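Local coordinates for protein DNA polymerase beta (Leishmania infantum, PDB 4P4M) that probably adds deoxynucleotides to DNA ends in base excision repair as a family X polymerase, here holding an incoming nucleotide, magnesium and DNA, at residues I181-R189 with V282-S292; G195-L205 with R271-V282. One frame throughout, in Å; residues are numbered along the deposited sequence. Where two conformers were deposited one is given.

Contact 1 of 2, residues I181-R189 with V282-S292. With D3T (2',3'-dideoxy-thymidine-5'-triphosphate), chain D.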
# COMPACT_ATOMS: atom_id res chain seq x y z
N ILE A 181 11.15 -4.52 8.12
CA ILE A 181 10.52 -3.56 7.20
C ILE A 181 11.24 -3.57 5.86
O ILE A 181 12.49 -3.54 5.81
CB ILE A 181 10.57 -2.11 7.76
CG1 ILE A 181 9.64 -1.94 8.96
CG2 ILE A 181 10.21 -1.10 6.66
CD1 ILE A 181 8.16 -1.77 8.58
N LEU A 182 10.47 -3.62 4.77
CA LEU A 182 10.99 -3.54 3.40
C LEU A 182 10.19 -2.48 2.63
O LEU A 182 8.96 -2.49 2.64
CB LEU A 182 10.84 -4.89 2.69
CG LEU A 182 11.60 -6.11 3.24
CD1 LEU A 182 10.88 -7.43 2.94
CD2 LEU A 182 13.04 -6.15 2.71
N ILE A 183 10.88 -1.57 1.95
CA ILE A 183 10.21 -0.54 1.15
C ILE A 183 10.18 -0.97 -0.32
O ILE A 183 11.23 -1.26 -0.91
CB ILE A 183 10.92 0.84 1.27
CG1 ILE A 183 11.10 1.23 2.74
CG2 ILE A 183 10.14 1.90 0.50
CD1 ILE A 183 9.79 1.31 3.56
N CYS A 184 8.99 -1.03 -0.90
CA CYS A 184 8.80 -1.48 -2.28
C CYS A 184 8.39 -0.32 -3.19
O CYS A 184 9.02 0.71 -3.18
CB CYS A 184 7.79 -2.62 -2.34
SG CYS A 184 8.35 -4.09 -1.40
N GLY A 185 7.32 -0.50 -3.97
CA GLY A 185 6.85 0.56 -4.86
C GLY A 185 7.88 1.02 -5.89
O GLY A 185 8.83 0.30 -6.21
N SER A 186 7.69 2.23 -6.42
CA SER A 186 8.58 2.76 -7.46
C SER A 186 10.00 3.05 -6.96
O SER A 186 10.93 3.12 -7.76
CB SER A 186 7.97 4.03 -8.10
OG SER A 186 7.77 5.03 -7.11
N TYR A 187 10.15 3.20 -5.65
CA TYR A 187 11.46 3.27 -5.02
C TYR A 187 12.30 2.01 -5.27
O TYR A 187 13.46 2.10 -5.68
CB TYR A 187 11.29 3.49 -3.51
CG TYR A 187 12.56 3.37 -2.67
CD1 TYR A 187 13.52 4.37 -2.66
CD2 TYR A 187 12.76 2.27 -1.83
CE1 TYR A 187 14.66 4.28 -1.88
CE2 TYR A 187 13.90 2.16 -1.05
CZ TYR A 187 14.84 3.16 -1.07
OH TYR A 187 15.97 3.07 -0.29
N ARG A 188 11.71 0.84 -5.03
CA ARG A 188 12.43 -0.41 -5.30
C ARG A 188 12.68 -0.59 -6.82
O ARG A 188 13.66 -1.24 -7.22
CB ARG A 188 11.69 -1.62 -4.70
CG ARG A 188 12.40 -2.98 -4.95
CD ARG A 188 11.92 -4.11 -4.00
NE ARG A 188 12.65 -5.36 -4.24
CZ ARG A 188 12.18 -6.40 -4.93
NH1 ARG A 188 10.95 -6.36 -5.45
NH2 ARG A 188 12.93 -7.48 -5.11
N ARG A 189 11.82 0.01 -7.65
CA ARG A 189 12.02 0.02 -9.10
C ARG A 189 13.07 1.07 -9.53
O ARG A 189 13.30 1.28 -10.73
CB ARG A 189 10.69 0.22 -9.85
CG ARG A 189 9.63 -0.87 -9.54
CD ARG A 189 8.57 -1.05 -10.65
NE ARG A 189 7.96 0.20 -11.12
CZ ARG A 189 7.00 0.87 -10.49
NH1 ARG A 189 6.53 0.43 -9.32
NH2 ARG A 189 6.52 1.99 -11.02
N VAL A 282 5.79 -13.45 1.90
CA VAL A 282 6.66 -12.31 1.59
C VAL A 282 7.16 -12.23 0.12
O VAL A 282 7.14 -11.15 -0.48
CB VAL A 282 7.83 -12.19 2.62
CG1 VAL A 282 8.89 -11.21 2.15
CG2 VAL A 282 7.26 -11.75 3.99
N PRO A 283 7.57 -13.36 -0.49
CA PRO A 283 8.03 -13.24 -1.89
C PRO A 283 6.94 -12.75 -2.84
O PRO A 283 7.21 -11.93 -3.73
CB PRO A 283 8.46 -14.68 -2.24
CG PRO A 283 8.83 -15.29 -0.89
CD PRO A 283 7.82 -14.70 0.07
N THR A 284 5.72 -13.26 -2.69
CA THR A 284 4.62 -12.81 -3.55
C THR A 284 4.17 -11.37 -3.20
O THR A 284 3.69 -10.65 -4.06
CB THR A 284 3.42 -13.78 -3.51
OG1 THR A 284 3.19 -14.20 -2.16
CG2 THR A 284 3.70 -15.03 -4.37
N ALA A 285 4.32 -10.97 -1.94
CA ALA A 285 3.99 -9.59 -1.56
C ALA A 285 5.05 -8.61 -2.10
O ALA A 285 4.72 -7.49 -2.50
CB ALA A 285 3.86 -9.45 -0.02
N MET A 286 6.31 -9.03 -2.13
CA MET A 286 7.34 -8.19 -2.74
C MET A 286 7.01 -7.95 -4.22
O MET A 286 7.15 -6.82 -4.71
CB MET A 286 8.73 -8.81 -2.59
CG MET A 286 9.27 -8.70 -1.17
SD MET A 286 10.82 -9.59 -0.94
CE MET A 286 11.89 -8.67 -2.05
N LEU A 287 6.54 -8.98 -4.92
CA LEU A 287 6.13 -8.80 -6.31
C LEU A 287 4.97 -7.82 -6.43
O LEU A 287 5.01 -6.88 -7.23
CB LEU A 287 5.70 -10.13 -6.95
CG LEU A 287 6.76 -11.02 -7.59
CD1 LEU A 287 6.14 -12.40 -7.88
CD2 LEU A 287 7.32 -10.37 -8.86
N THR A 288 3.93 -8.05 -5.64
CA THR A 288 2.72 -7.22 -5.72
C THR A 288 3.01 -5.76 -5.39
O THR A 288 2.60 -4.85 -6.13
CB THR A 288 1.61 -7.73 -4.76
OG1 THR A 288 1.12 -9.00 -5.22
CG2 THR A 288 0.45 -6.74 -4.70
N PHE A 289 3.69 -5.52 -4.27
CA PHE A 289 3.84 -4.14 -3.82
C PHE A 289 4.97 -3.38 -4.51
O PHE A 289 5.06 -2.17 -4.40
CB PHE A 289 3.87 -4.04 -2.29
CG PHE A 289 2.62 -4.59 -1.65
CD1 PHE A 289 1.39 -4.01 -1.93
CD2 PHE A 289 2.67 -5.70 -0.82
CE1 PHE A 289 0.22 -4.52 -1.37
CE2 PHE A 289 1.50 -6.21 -0.26
CZ PHE A 289 0.28 -5.62 -0.54
N THR A 290 5.80 -4.10 -5.25
CA THR A 290 6.78 -3.46 -6.14
C THR A 290 6.14 -3.02 -7.47
O THR A 290 6.46 -1.96 -7.99
CB THR A 290 8.01 -4.39 -6.39
OG1 THR A 290 8.67 -4.65 -5.14
CG2 THR A 290 9.03 -3.73 -7.35
N GLY A 291 5.21 -3.81 -8.01
CA GLY A 291 4.54 -3.41 -9.24
C GLY A 291 5.51 -3.39 -10.42
O GLY A 291 6.47 -4.16 -10.44
N SER A 292 5.28 -2.52 -11.42
CA SER A 292 4.21 -1.53 -11.47
C SER A 292 2.83 -2.16 -11.50
O SER A 292 2.68 -3.38 -11.59
CB SER A 292 4.37 -0.69 -12.74
OG SER A 292 4.04 -1.49 -13.88
PA D3T D . 1.51 2.93 -6.15
O1A D3T D . 2.04 3.45 -4.86
O2A D3T D . 0.11 3.37 -6.47
O5' D3T D . 1.06 1.33 -5.50
C5' D3T D . 2.09 0.61 -5.04
C4' D3T D . 2.06 -0.87 -5.60
O4' D3T D . 0.74 -1.43 -5.49
C1' D3T D . 0.48 -2.24 -6.59
N1 D3T D . -0.80 -1.81 -7.23
C6 D3T D . -1.07 -0.47 -7.38
C2 D3T D . -1.72 -2.81 -7.74
O2 D3T D . -1.49 -3.99 -7.63
N3 D3T D . -2.90 -2.34 -8.38
C4 D3T D . -3.09 -1.04 -8.48
O4 D3T D . -4.22 -0.62 -9.08
C5 D3T D . -2.22 -0.01 -8.00
C5M D3T D . -2.57 1.41 -8.19
C2' D3T D . 1.64 -2.10 -7.61
C3' D3T D . 2.38 -0.89 -7.11
O3A D3T D . 2.42 2.42 -7.29
PB D3T D . 4.05 3.01 -7.51
O1B D3T D . 4.61 2.72 -6.16
O2B D3T D . 4.39 2.02 -8.58
O3B D3T D . 4.18 4.47 -7.96
PG D3T D . 4.24 5.97 -7.16
O1G D3T D . 4.09 5.70 -5.69
O2G D3T D . 3.04 6.70 -7.75
O3G D3T D . 5.60 6.53 -7.51
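Arg189 lays its guanidinium against Ser292, whose CB sits 3.8 Å from Arg189 CZ over the middle of one face, while Ser186 CA backs the opposite face. A bend at chi3 (-49°) swings the group round so that its NH1 grips two oxygens at its edge: the carbonyl O of Thr290 at 2.7 Å and O2B on the beta phosphate of the bound nucleotide at 2.8 Å. With NH2 also paired to Asp377, the plane can hardly turn. Arg188, extended, crosses Thr290 at about a right angle, and its NH1 donates to Thr290 OG1 at 2.9 Å. That hydroxyl in turn donates to Met286 O, 2.7 Å from OG1, within its own helix. Gly185 N donates to Phe289 O at 2.8 Å; Gly185 CA lies 3.4 Å from O1B of the triphosphate, and Ser186 N donates to the same oxygen. Ser186 reaches the gamma phosphate through OG. This is the Gly-Ser phosphate-binding turn of the nucleotidyltransferase fold, joined to the end of helix 282-290, which carries Phe289, and to the cis Gly291-Ser292 peptide that follows it. Strand 179-183 lies between helix 157-175 and helix 282-290, whose Leu287 packs on helix 359-365, and pairs with strand 193-203.

Contact 2 of 2, residues G195-L205 with R271-V282. With MG (magnesium ion), chain E; D3T (2',3'-dideoxy-thymidine-5'-triphosphate), chain D; nucleotides of chain B; nucleotides of chain C.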
# COMPACT_ATOMS: atom_id res chain seq x y z
N GLY A 195 5.77 8.68 -5.63
CA GLY A 195 4.58 9.36 -5.15
C GLY A 195 4.34 9.18 -3.65
O GLY A 195 3.86 10.10 -2.99
N ASP A 196 4.66 8.00 -3.13
CA ASP A 196 4.40 7.67 -1.72
C ASP A 196 5.47 6.71 -1.20
O ASP A 196 6.45 6.41 -1.90
CB ASP A 196 2.98 7.08 -1.55
CG ASP A 196 2.88 5.61 -1.98
OD1 ASP A 196 3.72 5.17 -2.77
OD2 ASP A 196 1.98 4.87 -1.52
N VAL A 197 5.30 6.25 0.03
CA VAL A 197 6.18 5.23 0.61
C VAL A 197 5.38 3.93 0.79
O VAL A 197 4.41 3.92 1.55
CB VAL A 197 6.72 5.69 1.98
CG1 VAL A 197 7.60 4.59 2.60
CG2 VAL A 197 7.51 6.98 1.84
N ASP A 198 5.77 2.85 0.10
CA ASP A 198 5.08 1.56 0.22
C ASP A 198 5.90 0.58 1.04
O ASP A 198 6.92 0.06 0.57
CB ASP A 198 4.83 0.94 -1.17
CG ASP A 198 3.97 1.84 -2.06
OD1 ASP A 198 2.81 2.12 -1.70
OD2 ASP A 198 4.48 2.25 -3.12
N ALA A 199 5.45 0.31 2.27
CA ALA A 199 6.21 -0.54 3.17
C ALA A 199 5.51 -1.88 3.43
O ALA A 199 4.27 -1.94 3.49
CB ALA A 199 6.46 0.18 4.50
N ILE A 200 6.30 -2.95 3.55
CA ILE A 200 5.83 -4.24 4.05
C ILE A 200 6.40 -4.49 5.43
O ILE A 200 7.62 -4.38 5.65
CB ILE A 200 6.27 -5.42 3.13
CG1 ILE A 200 5.67 -5.28 1.74
CG2 ILE A 200 5.87 -6.79 3.77
CD1 ILE A 200 6.29 -6.25 0.70
N LEU A 201 5.52 -4.82 6.37
CA LEU A 201 5.92 -5.25 7.71
C LEU A 201 5.68 -6.76 7.80
O LEU A 201 4.59 -7.23 7.50
CB LEU A 201 5.09 -4.50 8.75
CG LEU A 201 5.22 -4.92 10.22
CD1 LEU A 201 6.64 -4.64 10.74
CD2 LEU A 201 4.16 -4.22 11.07
N SER A 202 6.70 -7.53 8.19
CA SER A 202 6.53 -8.98 8.26
C SER A 202 7.47 -9.63 9.28
O SER A 202 8.52 -9.07 9.62
CB SER A 202 6.77 -9.60 6.88
OG SER A 202 8.12 -9.42 6.45
N ARG A 203 7.09 -10.81 9.78
CA ARG A 203 7.96 -11.57 10.66
C ARG A 203 9.07 -12.25 9.86
O ARG A 203 8.85 -12.68 8.72
CB ARG A 203 7.16 -12.61 11.47
CG ARG A 203 6.27 -11.97 12.56
CD ARG A 203 5.32 -13.01 13.20
NE ARG A 203 6.01 -14.00 14.05
CZ ARG A 203 6.42 -13.75 15.29
NH1 ARG A 203 6.22 -12.54 15.82
NH2 ARG A 203 7.02 -14.69 16.02
N THR A 204 10.26 -12.37 10.45
CA THR A 204 11.39 -12.94 9.73
C THR A 204 11.29 -14.47 9.65
O THR A 204 10.52 -15.10 10.38
CB THR A 204 12.72 -12.62 10.43
OG1 THR A 204 12.76 -13.30 11.69
CG2 THR A 204 12.87 -11.09 10.65
N LEU A 205 12.11 -15.06 8.77
CA LEU A 205 12.19 -16.52 8.66
C LEU A 205 12.60 -17.19 9.97
O LEU A 205 12.18 -18.31 10.25
CB LEU A 205 13.14 -16.92 7.53
CG LEU A 205 12.55 -16.75 6.14
CD1 LEU A 205 13.62 -16.84 5.06
CD2 LEU A 205 11.44 -17.77 5.91
N ARG A 271 2.74 10.64 1.94
CA ARG A 271 1.84 9.49 2.02
C ARG A 271 2.63 8.22 2.34
O ARG A 271 3.56 7.85 1.62
CB ARG A 271 1.03 9.30 0.73
CG ARG A 271 -0.01 10.39 0.55
CD ARG A 271 -0.96 10.09 -0.62
NE ARG A 271 -0.26 9.98 -1.90
CZ ARG A 271 -0.14 8.85 -2.60
NH1 ARG A 271 -0.68 7.72 -2.15
NH2 ARG A 271 0.51 8.84 -3.74
N VAL A 272 2.25 7.58 3.45
CA VAL A 272 2.90 6.36 3.90
C VAL A 272 1.87 5.24 3.97
O VAL A 272 0.84 5.38 4.63
CB VAL A 272 3.60 6.56 5.27
CG1 VAL A 272 4.19 5.23 5.80
CG2 VAL A 272 4.70 7.64 5.16
N ASP A 273 2.13 4.13 3.26
CA ASP A 273 1.26 2.95 3.28
C ASP A 273 2.02 1.78 3.90
O ASP A 273 3.13 1.48 3.48
CB ASP A 273 0.84 2.57 1.84
CG ASP A 273 -0.10 3.58 1.19
OD1 ASP A 273 -0.59 4.51 1.87
OD2 ASP A 273 -0.37 3.41 -0.02
N ILE A 274 1.44 1.13 4.92
CA ILE A 274 2.09 -0.03 5.54
C ILE A 274 1.19 -1.27 5.41
O ILE A 274 0.01 -1.19 5.75
CB ILE A 274 2.41 0.23 7.04
CG1 ILE A 274 3.17 1.55 7.22
CG2 ILE A 274 3.16 -0.97 7.68
CD1 ILE A 274 3.25 2.06 8.68
N ARG A 275 1.72 -2.37 4.87
CA ARG A 275 0.94 -3.62 4.78
C ARG A 275 1.60 -4.70 5.63
O ARG A 275 2.81 -4.94 5.53
CB ARG A 275 0.79 -4.12 3.32
CG ARG A 275 -0.25 -3.38 2.43
CD ARG A 275 -1.72 -3.78 2.70
NE ARG A 275 -1.98 -5.22 2.61
CZ ARG A 275 -2.66 -5.80 1.62
NH1 ARG A 275 -3.17 -5.05 0.66
NH2 ARG A 275 -2.85 -7.12 1.61
N LEU A 276 0.80 -5.34 6.48
CA LEU A 276 1.28 -6.43 7.34
C LEU A 276 1.06 -7.77 6.62
O LEU A 276 -0.07 -8.07 6.21
CB LEU A 276 0.52 -6.42 8.68
CG LEU A 276 0.81 -7.56 9.67
CD1 LEU A 276 2.29 -7.59 10.13
CD2 LEU A 276 -0.15 -7.50 10.90
N ILE A 277 2.12 -8.55 6.46
CA ILE A 277 2.11 -9.74 5.57
C ILE A 277 2.71 -10.95 6.30
O ILE A 277 3.72 -10.81 6.99
CB ILE A 277 2.94 -9.47 4.28
CG1 ILE A 277 2.33 -8.33 3.45
CG2 ILE A 277 3.11 -10.76 3.42
CD1 ILE A 277 0.93 -8.63 2.88
N GLU A 278 2.08 -12.12 6.16
CA GLU A 278 2.59 -13.36 6.77
C GLU A 278 3.94 -13.76 6.14
O GLU A 278 4.15 -13.58 4.94
CB GLU A 278 1.60 -14.52 6.61
CG GLU A 278 0.24 -14.36 7.34
CD GLU A 278 0.29 -14.68 8.84
OE1 GLU A 278 1.26 -15.31 9.31
OE2 GLU A 278 -0.67 -14.30 9.56
N THR A 279 4.81 -14.36 6.94
CA THR A 279 6.15 -14.75 6.47
C THR A 279 6.15 -15.52 5.14
O THR A 279 6.88 -15.15 4.20
CB THR A 279 6.93 -15.55 7.54
OG1 THR A 279 7.00 -14.77 8.74
CG2 THR A 279 8.35 -15.86 7.05
N LYS A 280 5.36 -16.59 5.04
CA LYS A 280 5.35 -17.40 3.82
C LYS A 280 4.87 -16.63 2.58
O LYS A 280 5.10 -17.06 1.44
CB LYS A 280 4.50 -18.67 3.99
CG LYS A 280 3.00 -18.38 4.09
CD LYS A 280 2.13 -19.66 4.13
CE LYS A 280 2.25 -20.40 5.47
NZ LYS A 280 1.27 -21.55 5.56
N SER A 281 4.19 -15.51 2.81
CA SER A 281 3.67 -14.67 1.72
C SER A 281 4.64 -13.59 1.24
O SER A 281 4.35 -12.86 0.30
CB SER A 281 2.35 -14.00 2.14
OG SER A 281 1.32 -14.96 2.31
N VAL A 282 5.79 -13.45 1.90
CA VAL A 282 6.66 -12.31 1.59
C VAL A 282 7.16 -12.23 0.12
O VAL A 282 7.14 -11.15 -0.48
CB VAL A 282 7.83 -12.19 2.62
CG1 VAL A 282 8.89 -11.21 2.15
CG2 VAL A 282 7.26 -11.75 3.99
MG MG E . 4.13 3.91 -4.47
PA D3T D . 1.51 2.93 -6.15
O1A D3T D . 2.04 3.45 -4.86
O2A D3T D . 0.11 3.37 -6.47
O5' D3T D . 1.06 1.33 -5.50
C5' D3T D . 2.09 0.61 -5.04
C4' D3T D . 2.06 -0.87 -5.60
O4' D3T D . 0.74 -1.43 -5.49
C1' D3T D . 0.48 -2.24 -6.59
N1 D3T D . -0.80 -1.81 -7.23
C6 D3T D . -1.07 -0.47 -7.38
C2 D3T D . -1.72 -2.81 -7.74
O2 D3T D . -1.49 -3.99 -7.63
N3 D3T D . -2.90 -2.34 -8.38
C4 D3T D . -3.09 -1.04 -8.48
O4 D3T D . -4.22 -0.62 -9.08
C5 D3T D . -2.22 -0.01 -8.00
C5M D3T D . -2.57 1.41 -8.19
C2' D3T D . 1.64 -2.10 -7.61
C3' D3T D . 2.38 -0.89 -7.11
O3A D3T D . 2.42 2.42 -7.29
PB D3T D . 4.05 3.01 -7.51
O1B D3T D . 4.61 2.72 -6.16
O2B D3T D . 4.39 2.02 -8.58
O3B D3T D . 4.18 4.47 -7.96
PG D3T D . 4.24 5.97 -7.16
O1G D3T D . 4.09 5.70 -5.69
O2G D3T D . 3.04 6.70 -7.75
O3G D3T D . 5.60 6.53 -7.51
P DA B 5 -3.50 5.39 -2.74
OP1 DA B 5 -2.64 6.13 -1.80
OP2 DA B 5 -3.34 5.61 -4.19
O5' DA B 5 -3.36 3.85 -2.40
C5' DA B 5 -2.18 3.14 -2.64
C4' DA B 5 -2.33 1.75 -2.06
O4' DA B 5 -3.53 1.12 -2.57
C3' DA B 5 -1.19 0.83 -2.49
O3' DA B 5 -1.06 -0.26 -1.57
C2' DA B 5 -1.70 0.42 -3.87
C1' DA B 5 -3.16 0.14 -3.53
N9 DA B 5 -4.13 0.12 -4.64
C8 DA B 5 -4.71 1.17 -5.28
N7 DA B 5 -5.58 0.82 -6.21
C5 DA B 5 -5.57 -0.57 -6.17
C6 DA B 5 -6.27 -1.56 -6.90
N6 DA B 5 -7.16 -1.29 -7.87
N1 DA B 5 -6.02 -2.85 -6.60
C2 DA B 5 -5.14 -3.12 -5.63
N3 DA B 5 -4.42 -2.28 -4.88
C4 DA B 5 -4.69 -1.01 -5.20
P DC C 4 -7.62 -8.55 1.32
OP1 DC C 4 -6.86 -9.34 2.31
OP2 DC C 4 -9.03 -8.90 1.00
O5' DC C 4 -7.61 -7.01 1.77
C5' DC C 4 -6.38 -6.33 1.99
C4' DC C 4 -6.63 -4.98 2.65
O4' DC C 4 -7.15 -4.07 1.65
C3' DC C 4 -7.61 -4.98 3.82
O3' DC C 4 -7.05 -4.10 4.79
C2' DC C 4 -8.91 -4.47 3.18
C1' DC C 4 -8.42 -3.59 2.03
N1 DC C 4 -9.28 -3.63 0.79
C2 DC C 4 -9.60 -2.42 0.17
O2 DC C 4 -9.17 -1.37 0.67
N3 DC C 4 -10.37 -2.42 -0.95
C4 DC C 4 -10.81 -3.58 -1.45
N4 DC C 4 -11.57 -3.52 -2.56
C5 DC C 4 -10.50 -4.83 -0.83
C6 DC C 4 -9.73 -4.82 0.27
O HOH W 1 3.77 11.51 -0.59
O HOH W 2 1.24 11.75 -2.99
O HOH W 3 6.32 4.37 -4.00
O HOH W 4 4.47 -11.80 9.47
O HOH W 5 8.03 -16.71 10.83
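Asp196 and Asp273 meet with their OD2 atoms 3.1 Å apart, two acceptors crossing with carboxylate planes 83° to each other. Asp196, its CG set between backbone N and carbonyl carbon (chi1 77°), binds magnesium through OD1 at 2.2 Å, and Asp198 binds it through OD2 at 2.2 Å. Three triphosphate oxygens and a water complete six ligands. Asp273 supplies no ligand to this ion; such an aspartate trio is the palm signature of family X polymerases, in which the third aspartate typically joins the other two in binding the catalytic metal. Arg271 places one guanidinium face over Asp196 CB and turns its edge to a phosphate of nucleotide DA5 of chain B.

The two parallel strands that carry the site are tightly laced by six backbone bonds, from Val197 N to Arg271 O through to Ile277 N to Leu201 O. On one face Leu201 CG packs on Leu276 CD1 at 4.0 Å; on the other Ile200 CG2 meets Ile277 CG1 at 3.9 Å. Past Ser202 the ladder loosens. Water bridges Arg203 N to Ile277 O, and Thr279 OG1 donates to Arg203 O at 2.8 Å from above the carbonyl plane; beyond it, exposed Leu205 touches Thr279 CG2. Strand 179-183 flanks strand 193-203, strand 243-248 flanks strand 270-277, and Phe289 of helix 282-290 packs on Ile200, Arg275 and Ile277.

Both contacts are largely buried and grip the same nucleotide, yet by different chemistry. Contact 1 joins a strand and short helix to helix 282-290, using arginine edges, a threonine hydroxyl and backbone groups to tie the segments together, with Arg189 and Ser186 turned to the beta and gamma phosphates. Contact 2 is a strand ladder within the palm sheet, with acidic groups and magnesium at one end and, at the other, a more exposed margin where a water replaces a ladder bond. They meet: strands 179-183 and 193-203 are antiparallel neighbours, Cys184 N lies 2.8 Å from Asp198 O, and Val282 belongs to both. Along the chain, contact 2 nests within the loop contact 1 closes.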